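Local structure of type 6 secretion amidase effector 2 (Salmonella typhi, 6WIN) at residues 36-41 and 60-65. The protein is a toxin delivered by the type VI secretion system that probably cleaves amide bonds in the peptidoglycan of rival bacteria. Residues are numbered along the deposited sequence; the frame is centred on the assembly and turned at random.
Sequences ASTWQQ and FVNGRY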
loop_
_atom_site.group_PDB
_atom_site.type_symbol
_atom_site.label_atom_id
_atom_site.label_comp_id
_atom_site.label_asym_id
_atom_site.label_seq_id
_atom_site.Cartn_x
_atom_site.Cartn_y
_atom_site.Cartn_z
ATOM N N ALA A 36 0.866 -2.812 -11.294
ATOM C CA ALA A 36 1.788 -2.258 -10.306
ATOM C C ALA A 36 3.164 -1.974 -10.899
ATOM O O ALA A 36 3.902 -1.131 -10.377
ATOM C CB ALA A 36 1.911 -3.212 -9.126
ATOM N N SER A 37 3.519 -2.666 -11.986
ATOM C CA SER A 37 4.772 -2.428 -12.693
ATOM C C SER A 37 4.869 -1.024 -13.270
ATOM O O SER A 37 5.978 -0.581 -13.598
ATOM C CB SER A 37 4.926 -3.449 -13.823
ATOM O OG SER A 37 3.774 -3.449 -14.646
ATOM N N THR A 38 3.744 -0.318 -13.420
ATOM C CA THR A 38 3.752 1.032 -13.979
ATOM C C THR A 38 3.808 2.122 -12.917
ATOM O O THR A 38 3.952 3.296 -13.271
ATOM C CB THR A 38 2.511 1.259 -14.857
ATOM O OG1 THR A 38 1.336 1.284 -14.029
ATOM C CG2 THR A 38 2.376 0.140 -15.896
ATOM N N TRP A 39 3.691 1.769 -11.638
ATOM C CA TRP A 39 3.569 2.769 -10.587
ATOM C C TRP A 39 4.899 3.489 -10.361
ATOM O O TRP A 39 5.980 2.916 -10.535
ATOM C CB TRP A 39 3.098 2.122 -9.277
ATOM C CG TRP A 39 1.700 1.541 -9.334
ATOM C CD1 TRP A 39 0.787 1.698 -10.338
ATOM C CD2 TRP A 39 1.076 0.703 -8.353
ATOM N NE1 TRP A 39 -0.369 1.014 -10.039
ATOM C CE2 TRP A 39 -0.214 0.389 -8.830
ATOM C CE3 TRP A 39 1.490 0.173 -7.120
ATOM C CZ2 TRP A 39 -1.104 -0.420 -8.110
ATOM C CZ3 TRP A 39 0.613 -0.627 -6.412
ATOM C CH2 TRP A 39 -0.672 -0.916 -6.909
ATOM N N GLN A 40 4.802 4.761 -9.978
ATOM C CA GLN A 40 5.937 5.561 -9.535
ATOM C C GLN A 40 5.794 5.868 -8.050
ATOM O O GLN A 40 4.700 6.187 -7.569
ATOM C CB GLN A 40 6.044 6.871 -10.325
ATOM C CG GLN A 40 7.294 7.682 -10.014
ATOM C CD GLN A 40 8.436 7.397 -10.974
ATOM O OE1 GLN A 40 8.446 7.884 -12.114
ATOM N NE2 GLN A 40 9.409 6.604 -10.521
ATOM N N GLN A 41 6.908 5.771 -7.331
ATOM C CA GLN A 41 6.933 6.062 -5.903
ATOM C C GLN A 41 6.592 7.526 -5.618
ATOM O O GLN A 41 7.290 8.438 -6.071
ATOM C CB GLN A 41 8.322 5.724 -5.358
ATOM C CG GLN A 41 8.509 6.041 -3.900
ATOM C CD GLN A 41 9.782 5.460 -3.350
ATOM O OE1 GLN A 41 10.558 4.807 -4.064
ATOM N NE2 GLN A 41 10.014 5.686 -2.074
ATOM N N PHE A 60 7.314 0.587 -1.884
ATOM C CA PHE A 60 8.136 1.019 -3.011
ATOM C C PHE A 60 9.616 0.889 -2.688
ATOM O O PHE A 60 10.051 1.210 -1.579
ATOM C CB PHE A 60 7.865 2.477 -3.399
ATOM C CG PHE A 60 6.645 2.667 -4.245
ATOM C CD1 PHE A 60 6.726 2.600 -5.631
ATOM C CD2 PHE A 60 5.422 2.944 -3.658
ATOM C CE1 PHE A 60 5.615 2.795 -6.413
ATOM C CE2 PHE A 60 4.306 3.137 -4.436
ATOM C CZ PHE A 60 4.406 3.065 -5.824
ATOM N N VAL A 61 10.385 0.458 -3.682
ATOM C CA VAL A 61 11.828 0.299 -3.571
ATOM C C VAL A 61 12.462 0.924 -4.804
ATOM O O VAL A 61 12.108 0.562 -5.932
ATOM C CB VAL A 61 12.234 -1.180 -3.457
ATOM C CG1 VAL A 61 13.711 -1.344 -3.747
ATOM C CG2 VAL A 61 11.843 -1.757 -2.091
ATOM N N ASN A 62 13.399 1.849 -4.589
ATOM C CA ASN A 62 14.170 2.462 -5.674
ATOM C C ASN A 62 13.238 3.032 -6.738
ATOM O O ASN A 62 13.465 2.881 -7.940
ATOM C CB ASN A 62 15.155 1.469 -6.298
ATOM C CG ASN A 62 16.189 0.947 -5.296
ATOM O OD1 ASN A 62 16.626 1.669 -4.398
ATOM N ND2 ASN A 62 16.588 -0.316 -5.459
ATOM N N GLY A 63 12.153 3.659 -6.284
ATOM C CA GLY A 63 11.236 4.358 -7.151
ATOM C C GLY A 63 10.123 3.515 -7.737
ATOM O O GLY A 63 9.265 4.069 -8.439
ATOM N N ARG A 64 10.118 2.199 -7.500
ATOM C CA ARG A 64 9.197 1.307 -8.197
ATOM C C ARG A 64 8.595 0.270 -7.256
ATOM O O ARG A 64 9.151 -0.042 -6.200
ATOM C CB ARG A 64 9.879 0.581 -9.360
ATOM C CG ARG A 64 10.882 1.429 -10.120
ATOM C CD ARG A 64 10.173 2.407 -11.020
ATOM N NE ARG A 64 9.193 1.740 -11.863
ATOM C CZ ARG A 64 9.507 0.963 -12.896
ATOM N NH1 ARG A 64 8.546 0.386 -13.608
ATOM N NH2 ARG A 64 10.786 0.767 -13.222
ATOM N N TYR A 65 7.449 -0.268 -7.664
ATOM C CA TYR A 65 6.840 -1.375 -6.932
ATOM C C TYR A 65 7.713 -2.612 -7.097
ATOM O O TYR A 65 8.056 -2.974 -8.228
ATOM C CB TYR A 65 5.426 -1.642 -7.454
ATOM C CG TYR A 65 4.632 -2.642 -6.652
ATOM C CD1 TYR A 65 3.980 -2.259 -5.487
ATOM C CD2 TYR A 65 4.531 -3.966 -7.054
ATOM C CE1 TYR A 65 3.244 -3.162 -4.754
ATOM C CE2 TYR A 65 3.794 -4.886 -6.316
ATOM C CZ TYR A 65 3.153 -4.471 -5.171
ATOM O OH TYR A 65 2.418 -5.363 -4.416
HETATM O O HOH W 1 6.400 0.191 -10.161
HETATM O O HOH W 2 11.639 3.331 -0.844
#
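A type I' beta turn in the loop between strands 56-59 and 74-81 docks by polar bonds and aromatic packing against edge strand 40-44 and the 3-10 turn before it. Two Val61-Arg64 backbone hydrogen bonds close the turn around Asn62-Gly63, the classic type I' pair with positive phi; at Gly63 (phi 88°) a CB would clash with the preceding carbonyl O. Gly63 O accepts from Gln41 N (3.1 Å) and Gln40 NE2 (3.3 Å), while Gly63 N donates to Gln41 OE1 (3.0 Å), so the extended Gln41 side chain grips the turn. Gln40 OE1 bonds His139, probably of a purification tag. Arg64 folds back, its NH1 donating to Ser37 O (2.7 Å). A water donates to Ala36 O and Trp39 O and accepts from Tyr65 N. Aromatic contacts complete the interface: the six-membered ring of Trp39 points its edge at the Tyr65 face, T-shaped (centroids 5.3 Å apart, planes at 77°), and CH-pi contacts place Ala36 CB over Tyr65 and Gln41 CA over Phe60. Strand 129-133 lies between strands 40-44 and 56-59, its Phe130 and Val132 packing on Phe60; Val24 of helix 23-30 touches Trp39 and Tyr65.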